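Local coordinates for protein response regulator ChrA (Corynebacterium diphtheriae, PDB 4YN8) that acts as the response regulator of a haem-sensing two-component system and probably binds DNA to control transcription in response to phosphorylation, at residues V50-I55 / D112-T117; V8-D13 / S23-F28; G99-D104 / S108-A113; T64-L69 / V77-T82. The protein carries 1 engineered substitution. All coordinates share one frame; numbering follows the deposited sequence. Where two conformers were deposited one is given.

Interaction 1 of 4, residues V50-I55 / D112-T117; sequences VVVTDI and DAVVAT. With MG (magnesium ion), chain F; SO4 (sulfate ion), chain B.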
loop_
_atom_site.group_PDB
_atom_site.type_symbol
_atom_site.label_atom_id
_atom_site.label_comp_id
_atom_site.label_asym_id
_atom_site.label_seq_id
_atom_site.Cartn_x
_atom_site.Cartn_y
_atom_site.Cartn_z
ATOM N N VAL A 50 7.238 -22.115 4.592
ATOM C CA VAL A 50 7.135 -20.652 4.544
ATOM C C VAL A 50 6.860 -20.249 3.090
ATOM O O VAL A 50 7.526 -20.752 2.189
ATOM C CB VAL A 50 8.465 -20.010 5.017
ATOM C CG1 VAL A 50 8.381 -18.521 4.843
ATOM C CG2 VAL A 50 8.772 -20.336 6.515
ATOM N N VAL A 51 5.920 -19.353 2.892
ATOM C CA VAL A 51 5.740 -18.711 1.621
ATOM C C VAL A 51 6.391 -17.333 1.642
ATOM O O VAL A 51 6.087 -16.513 2.554
ATOM C CB VAL A 51 4.245 -18.568 1.251
ATOM C CG1 VAL A 51 4.065 -17.727 0.013
ATOM C CG2 VAL A 51 3.581 -19.920 1.069
ATOM N N VAL A 52 7.267 -17.100 0.685
ATOM C CA VAL A 52 7.935 -15.807 0.548
ATOM C C VAL A 52 7.383 -15.184 -0.722
ATOM O O VAL A 52 7.562 -15.724 -1.814
ATOM C CB VAL A 52 9.460 -15.969 0.490
ATOM C CG1 VAL A 52 10.155 -14.633 0.249
ATOM C CG2 VAL A 52 9.974 -16.638 1.765
ATOM N N THR A 53 6.713 -14.032 -0.595
ATOM C CA THR A 53 5.994 -13.462 -1.740
ATOM C C THR A 53 6.193 -11.950 -1.868
ATOM O O THR A 53 6.410 -11.314 -0.888
ATOM C CB THR A 53 4.466 -13.748 -1.668
ATOM O OG1 THR A 53 3.821 -13.332 -2.917
ATOM C CG2 THR A 53 3.780 -13.061 -0.553
ATOM N N ASP A 54 6.236 -11.541 -3.142
ATOM C CA ASP A 54 6.029 -10.208 -3.719
ATOM C C ASP A 54 4.631 -9.659 -3.454
ATOM O O ASP A 54 3.707 -10.435 -3.178
ATOM C CB ASP A 54 6.072 -10.546 -5.288
ATOM C CG ASP A 54 6.441 -9.453 -6.127
ATOM O OD1 ASP A 54 7.633 -8.985 -6.104
ATOM O OD2 ASP A 54 5.574 -9.087 -6.936
ATOM N N ILE A 55 4.412 -8.339 -3.632
ATOM C CA ILE A 55 3.072 -7.794 -3.613
ATOM C C ILE A 55 2.448 -7.740 -5.026
ATOM O O ILE A 55 1.397 -8.349 -5.270
ATOM C CB ILE A 55 3.029 -6.370 -2.995
ATOM C CG1 ILE A 55 3.682 -6.344 -1.631
ATOM C CG2 ILE A 55 1.620 -5.828 -3.040
ATOM C CD1 ILE A 55 3.825 -4.939 -1.071
ATOM N N ASP A 112 17.160 -14.479 8.671
ATOM C CA ASP A 112 16.526 -14.385 9.943
ATOM C C ASP A 112 15.005 -14.211 9.850
ATOM O O ASP A 112 14.266 -14.741 10.720
ATOM C CB ASP A 112 17.118 -13.215 10.721
ATOM C CG ASP A 112 18.573 -13.491 11.165
ATOM O OD1 ASP A 112 19.136 -14.597 10.889
ATOM O OD2 ASP A 112 19.197 -12.549 11.764
ATOM N N ALA A 113 14.566 -13.456 8.841
ATOM C CA ALA A 113 13.108 -13.291 8.568
ATOM C C ALA A 113 12.427 -14.603 8.175
ATOM O O ALA A 113 11.326 -14.914 8.643
ATOM C CB ALA A 113 12.855 -12.231 7.521
ATOM N N VAL A 114 13.105 -15.406 7.370
ATOM C CA VAL A 114 12.567 -16.736 7.059
ATOM C C VAL A 114 12.470 -17.623 8.283
ATOM O O VAL A 114 11.432 -18.284 8.548
ATOM C CB VAL A 114 13.351 -17.409 5.933
ATOM C CG1 VAL A 114 12.887 -18.836 5.737
ATOM C CG2 VAL A 114 13.194 -16.603 4.628
ATOM N N VAL A 115 13.501 -17.647 9.088
ATOM C CA VAL A 115 13.432 -18.444 10.288
ATOM C C VAL A 115 12.360 -17.981 11.243
ATOM O O VAL A 115 11.609 -18.782 11.802
ATOM C CB VAL A 115 14.825 -18.468 11.009
ATOM C CG1 VAL A 115 14.682 -19.109 12.380
ATOM C CG2 VAL A 115 15.874 -19.191 10.161
ATOM N N ALA A 116 12.263 -16.674 11.464
ATOM C CA ALA A 116 11.239 -16.095 12.356
ATOM C C ALA A 116 9.845 -16.434 11.902
ATOM O O ALA A 116 9.007 -16.829 12.678
ATOM C CB ALA A 116 11.375 -14.597 12.389
ATOM N N THR A 117 9.640 -16.353 10.588
ATOM C CA THR A 117 8.326 -16.648 9.992
ATOM C C THR A 117 7.964 -18.097 10.224
ATOM O O THR A 117 6.821 -18.392 10.582
ATOM C CB THR A 117 8.335 -16.295 8.504
ATOM O OG1 THR A 117 8.614 -14.882 8.370
ATOM C CG2 THR A 117 6.962 -16.558 7.834
HETATM MG MG MG F . 7.963 -8.799 -8.359
HETATM S S SO4 B . 6.679 -5.329 -4.841
HETATM O O1 SO4 B . 8.139 -5.137 -4.916
HETATM O O2 SO4 B . 6.018 -4.047 -5.093
HETATM O O3 SO4 B . 6.072 -6.297 -5.788
HETATM O O4 SO4 B . 6.287 -5.816 -3.442
HETATM O O HOH W 1 7.386 -6.925 -7.986
HETATM O O HOH W 2 5.996 -9.773 -8.363
HETATM O O HOH W 3 10.014 -8.668 -8.252
#
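Thr-117 meets Val-50 with its methyl while its hydroxyl turns back into its own helix. CG2 of Thr-117 lies 3.8 Å from CG1 of Val-50. The first torsion of Thr-117 (chi1 -61°) sets CG2 opposite the backbone N and leaves OG1 beside that N. From there OG1 donates to Ala-113 O at 2.7 Å, tilted 32° from the carbonyl plane. The backbone N of Thr-117 reaches the same oxygen from the opposite face, so two bonds grip Ala-113 O. The polar end of a buried threonine is thus satisfied within the helix.

The other branch of Val-50, CG2, rests 3.9 Å from the backbone O of Val-114. Further along the strand the touch is lighter: Val-52 CG2 and Val-114 CG2 are 4.3 Å apart. This is the central strand of a receiver domain of the CheY type, covered by helix 107-119, whose residues 112-117 run at 136° to strand 50-53. The strand leads directly into the acidic site. Asp-54 is probably the phosphoacceptor, as in related receivers, and its OD1 binds a magnesium ion at 2.3 Å, together with Asp-12 and His-14. Thr-53 OG1 donates to Asp-54 O at 2.9 Å, in the carbonyl plane. One residue on, Ile-55 N donates to O4 of a sulfate ion at 3.1 Å.

Interaction 2 of 4, residues V8-D13 / S23-F28; sequences VMLIDD and SILDSF. With MG (magnesium ion), chain I; MG (magnesium ion), chain F.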
loop_
_atom_site.group_PDB
_atom_site.type_symbol
_atom_site.label_atom_id
_atom_site.label_comp_id
_atom_site.label_asym_id
_atom_site.label_seq_id
_atom_site.Cartn_x
_atom_site.Cartn_y
_atom_site.Cartn_z
ATOM N N VAL A 8 10.877 -23.499 1.395
ATOM C CA VAL A 8 10.279 -22.246 0.973
ATOM C C VAL A 8 9.618 -22.329 -0.379
ATOM O O VAL A 8 10.199 -22.917 -1.302
ATOM C CB VAL A 8 11.340 -21.159 0.968
ATOM C CG1 VAL A 8 10.866 -19.898 0.205
ATOM C CG2 VAL A 8 11.698 -20.839 2.410
ATOM N N MET A 9 8.454 -21.724 -0.490
ATOM C CA MET A 9 7.879 -21.385 -1.787
ATOM C C MET A 9 8.060 -19.903 -2.035
ATOM O O MET A 9 7.672 -19.100 -1.216
ATOM C CB MET A 9 6.406 -21.711 -1.901
ATOM C CG MET A 9 5.812 -21.325 -3.270
ATOM S SD MET A 9 4.220 -22.175 -3.478
ATOM C CE MET A 9 4.176 -22.367 -5.245
ATOM N N LEU A 10 8.672 -19.583 -3.159
ATOM C CA LEU A 10 9.054 -18.209 -3.492
ATOM C C LEU A 10 8.217 -17.760 -4.656
ATOM O O LEU A 10 8.234 -18.404 -5.706
ATOM C CB LEU A 10 10.522 -18.192 -3.900
ATOM C CG LEU A 10 11.059 -16.863 -4.438
ATOM C CD1 LEU A 10 10.980 -15.844 -3.327
ATOM C CD2 LEU A 10 12.485 -17.086 -4.870
ATOM N N ILE A 11 7.530 -16.639 -4.498
ATOM C CA ILE A 11 6.525 -16.169 -5.455
ATOM C C ILE A 11 6.866 -14.740 -5.857
ATOM O O ILE A 11 7.051 -13.872 -4.985
ATOM C CB ILE A 11 5.149 -16.217 -4.824
ATOM C CG1 ILE A 11 4.895 -17.629 -4.292
ATOM C CG2 ILE A 11 4.068 -15.834 -5.845
ATOM C CD1 ILE A 11 3.478 -17.869 -3.824
ATOM N N ASP A 12 6.990 -14.514 -7.160
ATOM C CA ASP A 12 7.287 -13.183 -7.701
ATOM C C ASP A 12 7.005 -13.261 -9.184
ATOM O O ASP A 12 7.432 -14.218 -9.838
ATOM C CB ASP A 12 8.776 -12.851 -7.461
ATOM C CG ASP A 12 9.154 -11.429 -7.824
ATOM O OD1 ASP A 12 8.592 -10.791 -8.754
ATOM O OD2 ASP A 12 10.072 -10.951 -7.118
ATOM N N ASP A 13 6.361 -12.232 -9.710
ATOM C CA ASP A 13 6.006 -12.217 -11.137
ATOM C C ASP A 13 7.166 -11.876 -12.048
ATOM O O ASP A 13 7.039 -11.982 -13.303
ATOM C CB ASP A 13 4.892 -11.231 -11.394
ATOM C CG ASP A 13 4.325 -11.345 -12.810
ATOM O OD1 ASP A 13 4.055 -12.482 -13.254
ATOM O OD2 ASP A 13 4.156 -10.285 -13.437
ATOM N N SER A 23 18.628 -17.419 -5.310
ATOM C CA SER A 23 20.047 -17.700 -5.101
ATOM C C SER A 23 20.442 -17.371 -3.667
ATOM O O SER A 23 21.115 -18.166 -3.004
ATOM C CB SER A 23 20.883 -16.914 -6.111
ATOM O OG SER A 23 20.745 -17.525 -7.370
ATOM N N ILE A 24 19.958 -16.239 -3.160
ATOM C CA ILE A 24 20.235 -15.864 -1.786
ATOM C C ILE A 24 19.643 -16.849 -0.788
ATOM O O ILE A 24 20.312 -17.301 0.160
ATOM C CB ILE A 24 19.722 -14.466 -1.460
ATOM C CG1 ILE A 24 20.470 -13.406 -2.266
ATOM C CG2 ILE A 24 19.898 -14.211 0.022
ATOM C CD1 ILE A 24 19.750 -12.082 -2.326
ATOM N N LEU A 25 18.366 -17.162 -0.934
ATOM C CA LEU A 25 17.744 -18.093 -0.017
ATOM C C LEU A 25 18.436 -19.463 0.019
ATOM O O LEU A 25 18.703 -20.011 1.116
ATOM C CB LEU A 25 16.245 -18.254 -0.352
ATOM C CG LEU A 25 15.381 -17.007 -0.090
ATOM C CD1 LEU A 25 14.077 -17.066 -0.843
ATOM C CD2 LEU A 25 15.121 -16.817 1.392
ATOM N N ASP A 26 18.717 -19.998 -1.178
ATOM C CA ASP A 26 19.319 -21.346 -1.301
ATOM C C ASP A 26 20.746 -21.340 -0.770
ATOM O O ASP A 26 21.235 -22.391 -0.300
ATOM C CB ASP A 26 19.278 -21.821 -2.755
ATOM C CG ASP A 26 18.008 -22.575 -3.105
ATOM O OD1 ASP A 26 17.363 -23.255 -2.239
ATOM O OD2 ASP A 26 17.684 -22.549 -4.307
ATOM N N SER A 27 21.381 -20.166 -0.739
ATOM C CA SER A 27 22.753 -20.089 -0.245
ATOM C C SER A 27 22.887 -20.399 1.248
ATOM O O SER A 27 24.011 -20.694 1.690
ATOM C CB SER A 27 23.408 -18.748 -0.560
ATOM O OG SER A 27 22.957 -17.749 0.312
ATOM N N PHE A 28 21.813 -20.281 2.038
ATOM C CA PHE A 28 21.820 -20.681 3.429
ATOM C C PHE A 28 21.629 -22.166 3.635
ATOM O O PHE A 28 20.736 -22.766 3.076
ATOM C CB PHE A 28 20.810 -19.887 4.253
ATOM C CG PHE A 28 21.139 -18.423 4.301
ATOM C CD1 PHE A 28 22.070 -17.934 5.213
ATOM C CD2 PHE A 28 20.555 -17.541 3.401
ATOM C CE1 PHE A 28 22.422 -16.584 5.214
ATOM C CE2 PHE A 28 20.892 -16.189 3.411
ATOM C CZ PHE A 28 21.822 -15.722 4.325
HETATM MG MG MG I . 20.132 -24.159 1.156
HETATM MG MG MG F . 7.963 -8.799 -8.359
HETATM O O HOH W 1 7.386 -6.925 -7.986
HETATM O O HOH W 2 5.996 -9.773 -8.363
HETATM O O HOH W 3 10.014 -8.668 -8.252
HETATM O O HOH W 4 22.139 -25.191 0.993
HETATM O O HOH W 5 19.392 -26.057 2.550
#
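Leu-25 has the most surface buried here, and it meets Val-8 and Leu-10 with one methyl. CD1 of Leu-25 lies 4.2 Å from CD1 of Leu-10, the two side chains approaching at a slant. The same CD1 is 4.4 Å from CG1 of Val-8. Val-8 and Leu-10 are two positions apart on the strand, so both project from one face of it toward the helix. Leu-25 has CG set opposite its carbonyl carbon (chi1 -68°), which carries the branched end across to the strand. The contact is wholly apolar and rather light.

Each segment ends at a magnesium ion, and the two ions are different. Past the end of the strand, Asp-12 OD1 binds one ion at 2.1 Å, the one that Asp-54 also binds. Beyond Leu-25 the chain bends around the second ion, which is held by backbone oxygens alone on the protein side: Asp-26 O and Phe-28 O, each at 2.5 Å, and Ile-31 O. Ser-27 OG donates to Ile-24 O at 2.7 Å within this bend. The carboxylate of Asp-26 pairs with Arg-22 and also accepts from Val-33 N.

The contact belongs to the beta-alpha-beta unit of strand 6-11, helix 15-26 and strand 31-37. Val-8 and Leu-10 also pack on Val-52 of the adjoining strand. Leu-25 touches Val-33 as well, and Leu-110 and Val-114 of helix 107-119 lie against it.

Interaction 3 of 4, residues G99-D104 / S108-A113; sequences GYLLKD and SALHDA. With SO4 (sulfate ion), chain B; SO4 (sulfate ion), chain E.
Leu-101 points one methyl, CD2, straight at the backbone of helix 107-119. CD2 lies 3.5 Å from CA of Leu-110 and 3.8 Å from Ala-109 O. Leu-110 does not meet it head on. Its side chain leaves the helix to one side, and CD1 comes within 4.0 Å of Leu-101 CD2. One turn from Ala-109, CB of Ala-113 closes on the same methyl at 4.1 Å. The small alanines let the leucine come close. With CG of Leu-101 opposite the backbone N (chi1 -163°), the methyl is carried outward to the helix. Strand 99-102 and helix residues 108-113 run almost antiparallel, at 169°.

On the far side of the helix, His-111 ND1 donates to Asp-112 OD1 at 2.8 Å. The carboxylate oxygen lies in the ring plane and is met on its anti side. His-111 NE2 is hydrogen-bonded to Asp-30 OD2.

Past the strand, the extended Lys-103 places NZ 2.9 Å from sulfate O1 and also donates to Asp-54. A lysine after the fifth strand, reaching back to the aspartate of the acidic site, is a hallmark of CheY-like receiver domains.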
loop_
_atom_site.group_PDB
_atom_site.type_symbol
_atom_site.label_atom_id
_atom_site.label_comp_id
_atom_site.label_asym_id
_atom_site.label_seq_id
_atom_site.Cartn_x
_atom_site.Cartn_y
_atom_site.Cartn_z
ATOM N N GLY A 99 5.514 -11.938 8.422
ATOM C CA GLY A 99 6.687 -11.068 8.294
ATOM C C GLY A 99 6.669 -10.159 7.100
ATOM O O GLY A 99 5.968 -10.422 6.110
ATOM N N TYR A 100 7.466 -9.098 7.195
ATOM C CA TYR A 100 7.631 -8.109 6.137
ATOM C C TYR A 100 9.127 -7.762 6.131
ATOM O O TYR A 100 9.728 -7.575 7.202
ATOM C CB TYR A 100 6.865 -6.802 6.441
ATOM C CG TYR A 100 5.375 -6.972 6.461
ATOM C CD1 TYR A 100 4.711 -7.428 7.588
ATOM C CD2 TYR A 100 4.674 -6.763 5.334
ATOM C CE1 TYR A 100 3.368 -7.692 7.556
ATOM C CE2 TYR A 100 3.289 -6.930 5.297
ATOM C CZ TYR A 100 2.666 -7.427 6.402
ATOM O OH TYR A 100 1.324 -7.647 6.333
ATOM N N LEU A 101 9.674 -7.627 4.941
ATOM C CA LEU A 101 11.090 -7.256 4.765
ATOM C C LEU A 101 11.271 -6.606 3.431
ATOM O O LEU A 101 10.501 -6.856 2.500
ATOM C CB LEU A 101 11.976 -8.503 4.859
ATOM C CG LEU A 101 13.462 -8.233 5.109
ATOM C CD1 LEU A 101 13.722 -7.755 6.514
ATOM C CD2 LEU A 101 14.278 -9.512 4.806
ATOM N N LEU A 102 12.271 -5.734 3.299
ATOM C CA LEU A 102 12.611 -5.242 1.988
ATOM C C LEU A 102 13.495 -6.196 1.217
ATOM O O LEU A 102 14.325 -6.871 1.783
ATOM C CB LEU A 102 13.288 -3.872 2.044
ATOM C CG LEU A 102 12.476 -2.746 2.668
ATOM C CD1 LEU A 102 13.289 -1.450 2.638
ATOM C CD2 LEU A 102 11.172 -2.570 1.964
ATOM N N LYS A 103 13.344 -6.209 -0.094
ATOM C CA LYS A 103 14.094 -7.169 -0.949
ATOM C C LYS A 103 15.584 -6.964 -0.981
ATOM O O LYS A 103 16.309 -7.929 -1.212
ATOM C CB LYS A 103 13.606 -7.149 -2.382
ATOM C CG LYS A 103 12.201 -7.647 -2.561
ATOM C CD LYS A 103 11.712 -7.592 -4.008
ATOM C CE LYS A 103 10.279 -8.066 -4.077
ATOM N NZ LYS A 103 9.684 -7.557 -5.294
ATOM N N ASP A 104 16.028 -5.751 -0.702
ATOM C CA ASP A 104 17.467 -5.469 -0.608
ATOM C C ASP A 104 18.006 -5.331 0.819
ATOM O O ASP A 104 19.067 -4.770 1.048
ATOM C CB ASP A 104 17.770 -4.241 -1.444
ATOM C CG ASP A 104 17.082 -2.978 -0.922
ATOM O OD1 ASP A 104 16.344 -3.002 0.110
ATOM O OD2 ASP A 104 17.315 -1.914 -1.565
ATOM N N SER A 108 21.623 -11.704 5.683
ATOM C CA SER A 108 21.421 -12.281 6.993
ATOM C C SER A 108 20.016 -11.958 7.541
ATOM O O SER A 108 19.422 -12.729 8.316
ATOM C CB SER A 108 22.494 -11.772 7.975
ATOM O OG SER A 108 22.431 -10.348 8.092
ATOM N N ALA A 109 19.556 -10.781 7.219
ATOM C CA ALA A 109 18.196 -10.336 7.616
ATOM C C ALA A 109 17.114 -11.113 6.884
ATOM O O ALA A 109 16.078 -11.445 7.488
ATOM C CB ALA A 109 18.010 -8.840 7.405
ATOM N N LEU A 110 17.346 -11.447 5.634
ATOM C CA LEU A 110 16.406 -12.303 4.909
ATOM C C LEU A 110 16.390 -13.704 5.546
ATOM O O LEU A 110 15.340 -14.245 5.785
ATOM C CB LEU A 110 16.750 -12.405 3.433
ATOM C CG LEU A 110 15.861 -13.335 2.633
ATOM C CD1 LEU A 110 14.385 -12.943 2.772
ATOM C CD2 LEU A 110 16.282 -13.244 1.188
ATOM N N HIS A 111 17.568 -14.260 5.851
ATOM C CA HIS A 111 17.638 -15.537 6.545
ATOM C C HIS A 111 16.885 -15.498 7.848
ATOM O O HIS A 111 16.054 -16.357 8.145
ATOM C CB HIS A 111 19.119 -15.926 6.797
ATOM C CG HIS A 111 19.269 -17.033 7.779
ATOM N ND1 HIS A 111 19.287 -16.808 9.149
ATOM C CD2 HIS A 111 19.354 -18.373 7.616
ATOM C CE1 HIS A 111 19.347 -17.971 9.778
ATOM N NE2 HIS A 111 19.421 -18.927 8.868
ATOM N N ASP A 112 17.160 -14.479 8.671
ATOM C CA ASP A 112 16.526 -14.385 9.943
ATOM C C ASP A 112 15.005 -14.211 9.850
ATOM O O ASP A 112 14.266 -14.741 10.720
ATOM C CB ASP A 112 17.118 -13.215 10.721
ATOM C CG ASP A 112 18.573 -13.491 11.165
ATOM O OD1 ASP A 112 19.136 -14.597 10.889
ATOM O OD2 ASP A 112 19.197 -12.549 11.764
ATOM N N ALA A 113 14.566 -13.456 8.841
ATOM C CA ALA A 113 13.108 -13.291 8.568
ATOM C C ALA A 113 12.427 -14.603 8.175
ATOM O O ALA A 113 11.326 -14.914 8.643
ATOM C CB ALA A 113 12.855 -12.231 7.521
HETATM S S SO4 B . 6.679 -5.329 -4.841
HETATM O O1 SO4 B . 8.139 -5.137 -4.916
HETATM O O2 SO4 B . 6.018 -4.047 -5.093
HETATM O O3 SO4 B . 6.072 -6.297 -5.788
HETATM O O4 SO4 B . 6.287 -5.816 -3.442
HETATM S S SO4 E . 24.985 -9.488 4.404
HETATM O O1 SO4 E . 24.193 -8.952 3.203
HETATM O O2 SO4 E . 26.308 -9.953 3.855
HETATM O O3 SO4 E . 24.383 -10.643 5.158
HETATM O O4 SO4 E . 25.252 -8.548 5.539
#

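Interaction 4 of 4, residues T64-L69 / V77-T82; sequences TLTRAL and VLILTT. With SO4 (sulfate ion), chain B.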
loop_
_atom_site.group_PDB
_atom_site.type_symbol
_atom_site.label_atom_id
_atom_site.label_comp_id
_atom_site.label_asym_id
_atom_site.label_seq_id
_atom_site.Cartn_x
_atom_site.Cartn_y
_atom_site.Cartn_z
ATOM N N THR A 64 -3.845 -10.609 -1.665
ATOM C CA THR A 64 -4.914 -11.572 -1.728
ATOM C C THR A 64 -4.396 -12.936 -1.281
ATOM O O THR A 64 -5.095 -13.676 -0.547
ATOM C CB THR A 64 -5.466 -11.663 -3.158
ATOM O OG1 THR A 64 -5.915 -10.356 -3.502
ATOM C CG2 THR A 64 -6.588 -12.680 -3.245
ATOM N N LEU A 65 -3.196 -13.294 -1.716
ATOM C CA LEU A 65 -2.596 -14.561 -1.302
ATOM C C LEU A 65 -2.413 -14.680 0.222
ATOM O O LEU A 65 -2.681 -15.731 0.850
ATOM C CB LEU A 65 -1.225 -14.766 -1.988
ATOM C CG LEU A 65 -0.440 -15.966 -1.502
ATOM C CD1 LEU A 65 -1.233 -17.214 -1.902
ATOM C CD2 LEU A 65 0.984 -15.923 -2.085
ATOM N N THR A 66 -1.914 -13.593 0.825
ATOM C CA THR A 66 -1.762 -13.537 2.287
ATOM C C THR A 66 -3.081 -13.819 3.003
ATOM O O THR A 66 -3.110 -14.625 3.933
ATOM C CB THR A 66 -1.095 -12.217 2.738
ATOM O OG1 THR A 66 0.206 -12.186 2.097
ATOM C CG2 THR A 66 -0.938 -12.148 4.246
ATOM N N ARG A 67 -4.142 -13.160 2.579
ATOM C CA ARG A 67 -5.451 -13.344 3.199
ATOM C C ARG A 67 -5.982 -14.757 2.966
ATOM O O ARG A 67 -6.567 -15.384 3.878
ATOM C CB ARG A 67 -6.432 -12.296 2.682
ATOM C CG ARG A 67 -6.052 -10.870 3.107
ATOM C CD ARG A 67 -6.307 -10.642 4.612
ATOM N NE ARG A 67 -7.562 -11.341 4.993
ATOM C CZ ARG A 67 -7.655 -12.315 5.901
ATOM N NH1 ARG A 67 -6.605 -12.623 6.621
ATOM N NH2 ARG A 67 -8.838 -12.935 6.129
ATOM N N ALA A 68 -5.742 -15.275 1.780
ATOM C CA ALA A 68 -6.234 -16.608 1.411
ATOM C C ALA A 68 -5.572 -17.657 2.252
ATOM O O ALA A 68 -6.241 -18.607 2.767
ATOM C CB ALA A 68 -6.061 -16.887 -0.077
ATOM N N LEU A 69 -4.250 -17.528 2.420
ATOM C CA LEU A 69 -3.532 -18.485 3.265
ATOM C C LEU A 69 -3.942 -18.388 4.736
ATOM O O LEU A 69 -4.018 -19.420 5.442
ATOM C CB LEU A 69 -2.012 -18.395 3.107
ATOM C CG LEU A 69 -1.540 -18.720 1.668
ATOM C CD1 LEU A 69 -0.027 -18.545 1.527
ATOM C CD2 LEU A 69 -1.926 -20.089 1.175
ATOM N N VAL A 77 3.491 -16.449 5.972
ATOM C CA VAL A 77 3.920 -15.684 4.799
ATOM C C VAL A 77 4.891 -14.571 5.202
ATOM O O VAL A 77 4.660 -13.874 6.208
ATOM C CB VAL A 77 2.730 -15.036 4.122
ATOM C CG1 VAL A 77 3.123 -14.122 2.955
ATOM C CG2 VAL A 77 1.745 -16.126 3.717
ATOM N N LEU A 78 5.990 -14.474 4.461
ATOM C CA LEU A 78 6.887 -13.343 4.531
ATOM C C LEU A 78 6.683 -12.534 3.259
ATOM O O LEU A 78 6.921 -13.044 2.149
ATOM C CB LEU A 78 8.354 -13.818 4.669
ATOM C CG LEU A 78 9.443 -12.779 4.446
ATOM C CD1 LEU A 78 9.271 -11.733 5.566
ATOM C CD2 LEU A 78 10.788 -13.488 4.516
ATOM N N ILE A 79 6.245 -11.264 3.391
ATOM C CA ILE A 79 6.077 -10.377 2.253
ATOM C C ILE A 79 7.338 -9.558 2.067
ATOM O O ILE A 79 7.858 -8.963 3.033
ATOM C CB ILE A 79 4.882 -9.417 2.457
ATOM C CG1 ILE A 79 3.596 -10.203 2.383
ATOM C CG2 ILE A 79 4.893 -8.283 1.448
ATOM C CD1 ILE A 79 2.346 -9.366 2.716
ATOM N N LEU A 80 7.807 -9.567 0.827
ATOM C CA LEU A 80 8.971 -8.769 0.389
ATOM C C LEU A 80 8.536 -7.646 -0.501
ATOM O O LEU A 80 7.701 -7.805 -1.401
ATOM C CB LEU A 80 9.985 -9.603 -0.322
ATOM C CG LEU A 80 10.552 -10.824 0.406
ATOM C CD1 LEU A 80 11.584 -11.578 -0.430
ATOM C CD2 LEU A 80 11.116 -10.515 1.760
ATOM N N THR A 81 9.111 -6.477 -0.269
ATOM C CA THR A 81 8.803 -5.369 -1.154
ATOM C C THR A 81 10.014 -4.468 -1.286
ATOM O O THR A 81 11.105 -4.843 -0.884
ATOM C CB THR A 81 7.530 -4.672 -0.687
ATOM O OG1 THR A 81 6.981 -3.833 -1.724
ATOM C CG2 THR A 81 7.728 -3.911 0.610
ATOM N N THR A 82 9.828 -3.322 -1.946
ATOM C CA THR A 82 10.891 -2.312 -2.064
ATOM C C THR A 82 10.421 -0.996 -1.401
ATOM O O THR A 82 9.239 -0.687 -1.308
ATOM C CB THR A 82 11.298 -2.050 -3.530
ATOM O OG1 THR A 82 10.224 -1.495 -4.278
ATOM C CG2 THR A 82 11.687 -3.348 -4.223
HETATM S S SO4 B . 6.679 -5.329 -4.841
HETATM O O1 SO4 B . 8.139 -5.137 -4.916
HETATM O O2 SO4 B . 6.018 -4.047 -5.093
HETATM O O3 SO4 B . 6.072 -6.297 -5.788
HETATM O O4 SO4 B . 6.287 -5.816 -3.442
#
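Thr-66 and Val-77 form the tight part of the contact, with Ile-79 and Leu-69 on its flanks. OG1 of Thr-66 lies 3.6 Å from CG1 of Val-77 and 3.6 Å from CD1 of Ile-79. The hydroxyl therefore sits among methyl groups. Its polar need is met inside the helix by a hydrogen bond to Gly-62 O. This follows from the torsion of Thr-66 (chi1 -60°), which puts OG1 beside the backbone N. The other branch of Val-77, CG2, meets Leu-69 CD1 at 3.7 Å, and these two side chains cross at about a right angle. Val-77 is thus held by a different helix residue at each methyl.

The contact thins quickly on both sides. Thr-64, Arg-67 and Ala-68 lie on the outer face of the helix and are exposed. Along the strand, Ile-79 still reaches back with its CD1, but Thr-81 and Thr-82 have left the helix behind. Thr-81 serves a different neighbour: its OG1 donates to O4 of a sulfate ion at 2.7 Å. That sulfate is probably from the crystallisation liquor, and Thr-85 and the backbone N of Gln-56 also bind it.

Residues 64-69 and strand 77-81 run nearly antiparallel, at 172°, with their axes 9.8 Å apart at closest approach. They belong to the last two elements of the beta-alpha-beta unit 50-53, 62-72 and 77-81. A threonine or serine at the end of the fourth strand, next to the acidic site, is characteristic of receiver domains.

In the fold
From the N terminus, interaction 2 closes first, folding helix 15-26 back on strand 6-11. Interaction 1 opens later, at strand 50-53, and stays open until helix 107-119. The short loop of interaction 4 lies wholly within that span. Interaction 3 also opens within it and ends on the same helix, sharing Asp-112 and Ala-113 with interaction 1. No loops cross. The four strands involved belong to one parallel sheet and are neighbours in the order 6-11, 50-53, 77-81, 99-102. Helices 15-26 and 107-119 cover one face of it and helix 62-72 the other. Asp-12, Asp-54, Thr-81 and Lys-103 gather at the strand ends around the metal and sulfate.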